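Local structure of Two-component system sensor histidine kinase (Bacteroides thetaiotaomicron, 3OTT) at residues B[142-147]-B[161-166]; B[148-153]-B[194-199]; B[189-194]-B[207-212]. The protein is probably a membrane-spanning sensor histidine kinase whose extracellular part, present here as beta-propellers and a beta-sandwich, is an apparent saccharide sensor. All coordinates share one frame; numbering follows the deposited sequence.

In the fold
Along the chain, residues 142-147 lead into strand 148-153, the first of a four-stranded propeller blade. Contact 1 closes the loop over the first two strands of that blade, bringing 161-166 back against 142-147. Contact 3 does the same one blade later, where 207-212 returns to 189-194, and follows contact 1 in series. Contact 2 crosses both: strand 148-153 lies beside 194-199, so the opening strands of the two neighbouring blades run parallel. Contacts 2 and 3 share Asn194. Backbone bonds from Gly162 to Tyr149 and Ser150 connect contacts 1 and 2, Thr163 bonds to Val193 between contacts 1 and 3, and Gly208 bonds to Ser195 between contacts 2 and 3.

Contact 1: residues B[142-147]-B[161-166]; sequences GLPNNT and VGTYNG
Tyr164 and Thr147 share the hydrogen bond that bridges the segments, Tyr164 N to Thr147 O at 2.9 Å. The remaining polar bonds shape each segment for the meeting. Asn145 OD1 accepts Thr147 N on an in-plane lone pair at 2.8 Å, an Asx turn that suits asparagine because its carbonyl lies so near the backbone. Thr163 OG1 lies between its backbone N and carbonyl carbon (chi1 78°), where it accepts from Asn165 N in an ST turn and donates to Gly166 O at 3.0 Å. Thr163 N reaches Gly166 O from the opposite face of the carbonyl plane, giving that oxygen two donors. The Gly166 backbone would jam a CB against the preceding carbonyl, hence glycine. Thr147 OG1 binds Leu120 O.

Van der Waals contacts fill in the rest. Pro144 CB approaches Asn165 O to 3.4 Å, while its CG is 3.9 Å from Thr163 OG1. Asn145 ND2 comes to the edge of the Tyr164 ring, 3.5 Å from CD1, with amide and ring planes 55° apart. Leu143 meets Val161, and both reach Phe177. An alanine in place of Thr163 would probably leave Asn165 N without its acceptor, Gly166 O with one donor fewer and a gap beside Pro144. Such a tight turn between the second and third strands, covered by the loop entering the first, belongs here to a blade of the two-component regulator beta-propeller.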
loop_
_atom_site.group_PDB
_atom_site.type_symbol
_atom_site.label_atom_id
_atom_site.label_comp_id
_atom_site.label_asym_id
_atom_site.label_seq_id
_atom_site.Cartn_x
_atom_site.Cartn_y
_atom_site.Cartn_z
ATOM N N GLY B 142 -14.997 -32.914 -11.702
ATOM C CA GLY B 142 -15.533 -33.320 -10.385
ATOM C C GLY B 142 -16.426 -32.245 -9.771
ATOM O O GLY B 142 -16.559 -32.158 -8.548
ATOM N N LEU B 143 -17.033 -31.397 -10.596
ATOM C CA LEU B 143 -18.038 -30.472 -10.059
ATOM C C LEU B 143 -19.200 -31.262 -9.458
ATOM O O LEU B 143 -19.557 -32.310 -9.984
ATOM C CB LEU B 143 -18.538 -29.540 -11.144
ATOM C CG LEU B 143 -17.744 -28.274 -11.404
ATOM C CD1 LEU B 143 -18.463 -27.518 -12.495
ATOM C CD2 LEU B 143 -17.635 -27.422 -10.125
ATOM N N PRO B 144 -19.780 -30.795 -8.332
ATOM C CA PRO B 144 -20.901 -31.619 -7.816
ATOM C C PRO B 144 -22.157 -31.492 -8.717
ATOM O O PRO B 144 -22.950 -32.426 -8.813
ATOM C CB PRO B 144 -21.117 -31.110 -6.371
ATOM C CG PRO B 144 -20.410 -29.786 -6.305
ATOM C CD PRO B 144 -19.350 -29.762 -7.376
ATOM N N ASN B 145 -22.279 -30.372 -9.432
ATOM C CA ASN B 145 -23.428 -30.117 -10.316
ATOM C C ASN B 145 -22.979 -29.014 -11.311
ATOM O O ASN B 145 -22.029 -28.320 -11.031
ATOM C CB ASN B 145 -24.662 -29.762 -9.453
ATOM C CG ASN B 145 -25.968 -29.757 -10.231
ATOM O OD1 ASN B 145 -26.249 -28.805 -10.963
ATOM N ND2 ASN B 145 -26.792 -30.795 -10.062
ATOM N N ASN B 146 -23.573 -28.948 -12.502
ATOM C CA ASN B 146 -23.280 -27.918 -13.520
ATOM C C ASN B 146 -24.131 -26.656 -13.368
ATOM O O ASN B 146 -23.871 -25.675 -14.045
ATOM C CB ASN B 146 -23.527 -28.484 -14.932
ATOM C CG ASN B 146 -22.558 -29.641 -15.269
ATOM O OD1 ASN B 146 -21.319 -29.533 -15.053
ATOM N ND2 ASN B 146 -23.117 -30.767 -15.761
ATOM N N THR B 147 -25.156 -26.693 -12.509
ATOM C CA THR B 147 -25.909 -25.483 -12.164
ATOM C C THR B 147 -25.228 -24.660 -11.068
ATOM O O THR B 147 -25.243 -25.057 -9.906
ATOM C CB THR B 147 -27.351 -25.803 -11.803
ATOM O OG1 THR B 147 -27.959 -26.418 -12.936
ATOM C CG2 THR B 147 -28.169 -24.519 -11.519
ATOM N N VAL B 161 -17.100 -22.320 -5.257
ATOM C CA VAL B 161 -18.206 -22.422 -6.226
ATOM C C VAL B 161 -19.422 -23.076 -5.543
ATOM O O VAL B 161 -19.370 -24.253 -5.160
ATOM C CB VAL B 161 -17.776 -23.272 -7.458
ATOM C CG1 VAL B 161 -18.958 -23.476 -8.477
ATOM C CG2 VAL B 161 -16.574 -22.673 -8.077
ATOM N N GLY B 162 -20.519 -22.318 -5.425
ATOM C CA GLY B 162 -21.770 -22.803 -4.859
ATOM C C GLY B 162 -22.709 -23.227 -5.977
ATOM O O GLY B 162 -22.971 -22.470 -6.917
ATOM N N THR B 163 -23.264 -24.424 -5.863
ATOM C CA THR B 163 -24.042 -25.025 -6.920
ATOM C C THR B 163 -25.418 -25.479 -6.431
ATOM O O THR B 163 -25.761 -25.330 -5.264
ATOM C CB THR B 163 -23.333 -26.269 -7.560
ATOM O OG1 THR B 163 -23.469 -27.433 -6.733
ATOM C CG2 THR B 163 -21.845 -26.006 -7.983
ATOM N N TYR B 164 -26.197 -26.019 -7.361
ATOM C CA TYR B 164 -27.462 -26.655 -7.079
ATOM C C TYR B 164 -27.268 -27.778 -6.033
ATOM O O TYR B 164 -28.141 -28.012 -5.207
ATOM C CB TYR B 164 -28.027 -27.221 -8.390
ATOM C CG TYR B 164 -29.343 -27.877 -8.254
ATOM C CD1 TYR B 164 -29.477 -29.246 -8.442
ATOM C CD2 TYR B 164 -30.464 -27.149 -7.911
ATOM C CE1 TYR B 164 -30.679 -29.872 -8.284
ATOM C CE2 TYR B 164 -31.683 -27.780 -7.748
ATOM C CZ TYR B 164 -31.781 -29.145 -7.938
ATOM O OH TYR B 164 -33.026 -29.769 -7.797
ATOM N N ASN B 165 -26.139 -28.477 -6.080
ATOM C CA ASN B 165 -25.917 -29.521 -5.097
ATOM C C ASN B 165 -24.595 -29.346 -4.343
ATOM O O ASN B 165 -23.714 -30.224 -4.351
ATOM C CB ASN B 165 -26.072 -30.948 -5.711
ATOM C CG ASN B 165 -26.093 -32.059 -4.622
ATOM O OD1 ASN B 165 -26.668 -31.887 -3.521
ATOM N ND2 ASN B 165 -25.450 -33.184 -4.925
ATOM N N GLY B 166 -24.447 -28.222 -3.673
ATOM C CA GLY B 166 -23.350 -28.120 -2.697
ATOM C C GLY B 166 -22.176 -27.234 -3.073
ATOM O O GLY B 166 -22.159 -26.575 -4.136
#

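Contact 2: residues B[148-153]-B[194-199]; sequences IYSIIR and NSLLED
Ile152 and Leu196 form the apolar heart of this contact between parallel strands, whose axes come within 5.4 Å at an angle of only 5°. The first torsion of Ile152 puts CG1 between the backbone N and the carbonyl carbon (chi1 61°), and CG1 packs 3.9 Å from Leu196 CB. Its other branch, CG2, lies 3.6 Å from Leu196 O, and CD1 reaches on to Glu198 N at 3.9 Å. A branched isoleucine can thus touch side chain and backbone of the opposite strand together.

Ser150 provides the polar neighbour. Its OG lies 3.3 Å from Leu196 N and 3.5 Å from Leu196 CB, a close fit that suits a small side chain. Leu196 answers by laying CD1 3.9 Å from Ser150 O. At one end Tyr149 CB rests against Asn194 CA, while Asn194 ND2 is hydrogen-bonded to Ile234 O. At the other, Arg153 NH2 and Glu198 OE1 stay 7.0 Å apart; Arg153 bonds to Asn157, and Glu198 to Lys155 N.

Within its own blade each strand carries a classic beta bulge: Tyr149 and Ser150 face Gly162, Asn194 and Ser195 face Gly208. Neighbouring propeller blades therefore meet here through one aliphatic pair set among close contacts of side chains with backbone, Ser150 among them, and the opposite charges at the far end probably add at most a weak, long-range attraction.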
loop_
_atom_site.group_PDB
_atom_site.type_symbol
_atom_site.label_atom_id
_atom_site.label_comp_id
_atom_site.label_asym_id
_atom_site.label_seq_id
_atom_site.Cartn_x
_atom_site.Cartn_y
_atom_site.Cartn_z
ATOM N N ILE B 148 -24.681 -23.500 -11.446
ATOM C CA ILE B 148 -23.883 -22.644 -10.589
ATOM C C ILE B 148 -24.670 -21.440 -10.138
ATOM O O ILE B 148 -25.219 -20.718 -10.986
ATOM C CB ILE B 148 -22.669 -22.096 -11.371
ATOM C CG1 ILE B 148 -21.962 -23.206 -12.149
ATOM C CG2 ILE B 148 -21.676 -21.386 -10.434
ATOM C CD1 ILE B 148 -21.503 -24.419 -11.286
ATOM N N TYR B 149 -24.724 -21.195 -8.826
ATOM C CA TYR B 149 -25.418 -20.005 -8.311
ATOM C C TYR B 149 -24.515 -18.923 -7.734
ATOM O O TYR B 149 -24.933 -17.805 -7.589
ATOM C CB TYR B 149 -26.483 -20.365 -7.247
ATOM C CG TYR B 149 -27.590 -21.205 -7.771
ATOM C CD1 TYR B 149 -28.305 -20.825 -8.931
ATOM C CD2 TYR B 149 -27.961 -22.347 -7.114
ATOM C CE1 TYR B 149 -29.351 -21.576 -9.399
ATOM C CE2 TYR B 149 -28.971 -23.136 -7.587
ATOM C CZ TYR B 149 -29.689 -22.740 -8.729
ATOM O OH TYR B 149 -30.700 -23.548 -9.190
ATOM N N SER B 150 -23.318 -19.283 -7.303
ATOM C CA SER B 150 -22.476 -18.329 -6.591
ATOM C C SER B 150 -21.037 -18.720 -6.747
ATOM O O SER B 150 -20.694 -19.893 -6.680
ATOM C CB SER B 150 -22.814 -18.320 -5.097
ATOM O OG SER B 150 -22.090 -17.211 -4.501
ATOM N N ILE B 151 -20.220 -17.738 -7.055
ATOM C CA ILE B 151 -18.788 -17.900 -7.106
ATOM C C ILE B 151 -18.045 -16.711 -6.540
ATOM O O ILE B 151 -18.474 -15.561 -6.774
ATOM C CB ILE B 151 -18.186 -18.471 -8.435
ATOM C CG1 ILE B 151 -16.842 -17.849 -8.689
ATOM C CG2 ILE B 151 -19.060 -18.379 -9.634
ATOM C CD1 ILE B 151 -16.046 -18.651 -9.556
ATOM N N ILE B 152 -17.022 -17.012 -5.711
ATOM C CA ILE B 152 -16.171 -15.983 -5.104
ATOM C C ILE B 152 -14.698 -16.298 -5.143
ATOM O O ILE B 152 -14.269 -17.466 -5.147
ATOM C CB ILE B 152 -16.545 -15.623 -3.611
ATOM C CG1 ILE B 152 -16.414 -16.843 -2.727
ATOM C CG2 ILE B 152 -17.915 -14.854 -3.498
ATOM C CD1 ILE B 152 -16.252 -16.538 -1.224
ATOM N N ARG B 153 -13.923 -15.228 -5.151
ATOM C CA ARG B 153 -12.488 -15.338 -4.996
ATOM C C ARG B 153 -12.148 -14.792 -3.639
ATOM O O ARG B 153 -12.571 -13.687 -3.326
ATOM C CB ARG B 153 -11.716 -14.526 -6.065
ATOM C CG ARG B 153 -10.204 -14.824 -5.986
ATOM C CD ARG B 153 -9.347 -13.904 -6.831
ATOM N NE ARG B 153 -9.038 -12.724 -6.079
ATOM C CZ ARG B 153 -7.845 -12.385 -5.589
ATOM N NH1 ARG B 153 -6.748 -13.085 -5.820
ATOM N NH2 ARG B 153 -7.777 -11.274 -4.885
ATOM N N ASN B 194 -26.869 -20.716 -2.609
ATOM C CA ASN B 194 -27.251 -19.491 -3.303
ATOM C C ASN B 194 -26.246 -18.400 -3.149
ATOM O O ASN B 194 -26.228 -17.446 -3.967
ATOM C CB ASN B 194 -28.517 -18.854 -2.715
ATOM C CG ASN B 194 -29.677 -19.778 -2.637
ATOM O OD1 ASN B 194 -30.044 -20.435 -3.619
ATOM N ND2 ASN B 194 -30.300 -19.828 -1.452
ATOM N N SER B 195 -25.444 -18.445 -2.083
ATOM C CA SER B 195 -24.677 -17.220 -1.770
ATOM C C SER B 195 -23.426 -17.485 -0.941
ATOM O O SER B 195 -23.467 -18.366 -0.046
ATOM C CB SER B 195 -25.581 -16.235 -1.007
ATOM O OG SER B 195 -24.903 -15.020 -0.856
ATOM N N LEU B 196 -22.358 -16.724 -1.243
ATOM C CA LEU B 196 -21.045 -16.904 -0.670
ATOM C C LEU B 196 -20.442 -15.569 -0.362
ATOM O O LEU B 196 -20.594 -14.647 -1.147
ATOM C CB LEU B 196 -20.098 -17.654 -1.643
ATOM C CG LEU B 196 -20.419 -19.110 -1.995
ATOM C CD1 LEU B 196 -19.382 -19.706 -3.028
ATOM C CD2 LEU B 196 -20.482 -19.926 -0.734
ATOM N N LEU B 197 -19.724 -15.476 0.741
ATOM C CA LEU B 197 -19.113 -14.215 1.119
ATOM C C LEU B 197 -17.878 -14.451 1.975
ATOM O O LEU B 197 -17.916 -15.160 3.026
ATOM C CB LEU B 197 -20.093 -13.306 1.883
ATOM C CG LEU B 197 -19.519 -11.929 2.313
ATOM C CD1 LEU B 197 -19.381 -10.904 1.167
ATOM C CD2 LEU B 197 -20.314 -11.315 3.461
ATOM N N GLU B 198 -16.789 -13.837 1.554
ATOM C CA GLU B 198 -15.573 -13.910 2.323
ATOM C C GLU B 198 -15.619 -12.887 3.424
ATOM O O GLU B 198 -16.065 -11.785 3.208
ATOM C CB GLU B 198 -14.372 -13.628 1.465
ATOM C CG GLU B 198 -13.059 -13.725 2.270
ATOM C CD GLU B 198 -11.822 -13.252 1.507
ATOM O OE1 GLU B 198 -11.927 -12.343 0.604
ATOM O OE2 GLU B 198 -10.742 -13.783 1.843
ATOM N N ASP B 199 -15.109 -13.255 4.606
ATOM C CA ASP B 199 -15.042 -12.372 5.775
ATOM C C ASP B 199 -13.624 -12.467 6.336
ATOM O O ASP B 199 -13.332 -13.404 7.071
ATOM C CB ASP B 199 -16.026 -12.908 6.843
ATOM C CG ASP B 199 -16.176 -11.982 8.052
ATOM O OD1 ASP B 199 -15.290 -11.145 8.283
ATOM O OD2 ASP B 199 -17.212 -12.069 8.760
#

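Contact 3: residues B[189-194]-B[207-212]; sequences SNLFVN and IGTEGY
Leu191, Val193 and Thr209 carry the contact at the mouth of a beta hairpin, strands 193-199 and 204-209, the first two strands of a propeller blade. The approach to the first strand runs across the second, with the touching parts 112° apart, and side chains and carbonyls share the joining. Val193 holds CG1 anti to its backbone N (chi1 169°), which sets that methyl against Ile207 CG2 at 3.9 Å. Its second methyl, CG2, faces Thr209 CG2 at 4.0 Å. The beta-branched residue thus offers one arm to each of two partners.

Leu191 meets Thr209 at about a right angle: its CD2 is 3.9 Å from Thr209 CG2, while CD1 reaches Glu210 O at 3.7 Å. The forked leucine thus touches both Thr209 and the backbone of Glu210, with Phe214 as a further apolar neighbour. Phe192 instead lends its carbonyl, which makes a CA-H...O contact with Thr209 CA at 3.3 Å; its ring packs edge-to-face with Tyr164 of the preceding blade.

The backbone link is slight, a weak hydrogen bond from Asn194 N to Gly208 O at 3.0 Å. The chain then turns a corner at Glu210 and Gly211, where the backbone angles of Gly211 would force a CB against the preceding carbonyl oxygen. Thr209 holds this turn: OG1, placed between its backbone N and carbonyl carbon (chi1 67°), donates to Tyr212 O at 2.9 Å from outside the carbonyl plane, and Thr209 N donates to the same oxygen.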
loop_
_atom_site.group_PDB
_atom_site.type_symbol
_atom_site.label_atom_id
_atom_site.label_comp_id
_atom_site.label_asym_id
_atom_site.label_seq_id
_atom_site.Cartn_x
_atom_site.Cartn_y
_atom_site.Cartn_z
ATOM N N SER B 189 -32.849 -33.368 0.006
ATOM C CA SER B 189 -32.254 -33.651 -1.304
ATOM C C SER B 189 -30.904 -32.903 -1.441
ATOM O O SER B 189 -29.988 -33.017 -0.592
ATOM C CB SER B 189 -33.243 -33.276 -2.458
ATOM O OG SER B 189 -32.798 -33.667 -3.776
ATOM N N ASN B 190 -30.794 -32.121 -2.502
ATOM C CA ASN B 190 -29.555 -31.424 -2.811
ATOM C C ASN B 190 -29.515 -30.080 -2.113
ATOM O O ASN B 190 -30.504 -29.350 -2.090
ATOM C CB ASN B 190 -29.472 -31.228 -4.314
ATOM C CG ASN B 190 -30.810 -30.985 -4.907
ATOM O OD1 ASN B 190 -31.369 -31.863 -5.573
ATOM N ND2 ASN B 190 -31.387 -29.814 -4.615
ATOM N N LEU B 191 -28.373 -29.740 -1.540
ATOM C CA LEU B 191 -28.310 -28.467 -0.900
ATOM C C LEU B 191 -27.924 -27.328 -1.864
ATOM O O LEU B 191 -26.781 -27.222 -2.266
ATOM C CB LEU B 191 -27.450 -28.529 0.359
ATOM C CG LEU B 191 -27.860 -27.465 1.377
ATOM C CD1 LEU B 191 -29.313 -27.619 1.918
ATOM C CD2 LEU B 191 -26.847 -27.512 2.526
ATOM N N PHE B 192 -28.908 -26.504 -2.224
ATOM C CA PHE B 192 -28.679 -25.261 -3.006
ATOM C C PHE B 192 -27.699 -24.386 -2.300
ATOM O O PHE B 192 -27.954 -23.993 -1.188
ATOM C CB PHE B 192 -29.934 -24.335 -3.036
ATOM C CG PHE B 192 -31.052 -24.782 -3.917
ATOM C CD1 PHE B 192 -31.241 -24.176 -5.182
ATOM C CD2 PHE B 192 -31.998 -25.727 -3.456
ATOM C CE1 PHE B 192 -32.321 -24.540 -6.035
ATOM C CE2 PHE B 192 -33.084 -26.114 -4.271
ATOM C CZ PHE B 192 -33.248 -25.514 -5.583
ATOM N N VAL B 193 -26.654 -23.950 -2.967
ATOM C CA VAL B 193 -25.863 -22.903 -2.362
ATOM C C VAL B 193 -26.049 -21.625 -3.147
ATOM O O VAL B 193 -25.443 -21.455 -4.209
ATOM C CB VAL B 193 -24.381 -23.273 -2.275
ATOM C CG1 VAL B 193 -23.553 -22.042 -1.884
ATOM C CG2 VAL B 193 -24.162 -24.413 -1.263
ATOM N N ASN B 194 -26.869 -20.716 -2.609
ATOM C CA ASN B 194 -27.251 -19.491 -3.303
ATOM C C ASN B 194 -26.246 -18.400 -3.149
ATOM O O ASN B 194 -26.228 -17.446 -3.967
ATOM C CB ASN B 194 -28.517 -18.854 -2.715
ATOM C CG ASN B 194 -29.677 -19.778 -2.637
ATOM O OD1 ASN B 194 -30.044 -20.435 -3.619
ATOM N ND2 ASN B 194 -30.300 -19.828 -1.452
ATOM N N ILE B 207 -21.729 -19.011 3.914
ATOM C CA ILE B 207 -22.409 -19.863 2.927
ATOM C C ILE B 207 -23.916 -19.875 3.191
ATOM O O ILE B 207 -24.378 -20.323 4.221
ATOM C CB ILE B 207 -21.892 -21.323 3.009
ATOM C CG1 ILE B 207 -20.343 -21.341 2.920
ATOM C CG2 ILE B 207 -22.459 -22.133 1.840
ATOM C CD1 ILE B 207 -19.718 -22.502 3.636
ATOM N N GLY B 208 -24.684 -19.280 2.303
ATOM C CA GLY B 208 -26.137 -19.241 2.465
ATOM C C GLY B 208 -26.805 -20.243 1.544
ATOM O O GLY B 208 -26.516 -20.327 0.350
ATOM N N THR B 209 -27.705 -21.004 2.125
ATOM C CA THR B 209 -28.396 -22.085 1.497
ATOM C C THR B 209 -29.891 -21.962 1.823
ATOM O O THR B 209 -30.327 -21.060 2.546
ATOM C CB THR B 209 -27.894 -23.465 2.051
ATOM O OG1 THR B 209 -28.264 -23.600 3.433
ATOM C CG2 THR B 209 -26.369 -23.657 1.926
ATOM N N GLU B 210 -30.682 -22.872 1.294
ATOM C CA GLU B 210 -32.002 -23.073 1.799
ATOM C C GLU B 210 -31.877 -23.718 3.155
ATOM O O GLU B 210 -31.438 -24.863 3.274
ATOM C CB GLU B 210 -32.809 -23.997 0.871
ATOM C CG GLU B 210 -34.225 -24.330 1.416
ATOM C CD GLU B 210 -35.312 -24.624 0.313
ATOM O OE1 GLU B 210 -35.067 -24.347 -0.907
ATOM O OE2 GLU B 210 -36.439 -25.112 0.690
ATOM N N GLY B 211 -32.254 -22.977 4.188
ATOM C CA GLY B 211 -32.408 -23.534 5.522
ATOM C C GLY B 211 -31.306 -23.222 6.532
ATOM O O GLY B 211 -31.502 -23.409 7.723
ATOM N N TYR B 212 -30.149 -22.777 6.078
ATOM C CA TYR B 212 -29.006 -22.659 6.958
ATOM C C TYR B 212 -28.116 -21.578 6.447
ATOM O O TYR B 212 -28.048 -21.337 5.239
ATOM C CB TYR B 212 -28.169 -23.934 6.908
ATOM C CG TYR B 212 -28.841 -25.154 7.428
ATOM C CD1 TYR B 212 -29.569 -25.983 6.584
ATOM C CD2 TYR B 212 -28.743 -25.488 8.790
ATOM C CE1 TYR B 212 -30.213 -27.134 7.077
ATOM C CE2 TYR B 212 -29.351 -26.657 9.279
ATOM C CZ TYR B 212 -30.095 -27.453 8.434
ATOM O OH TYR B 212 -30.659 -28.615 8.943
#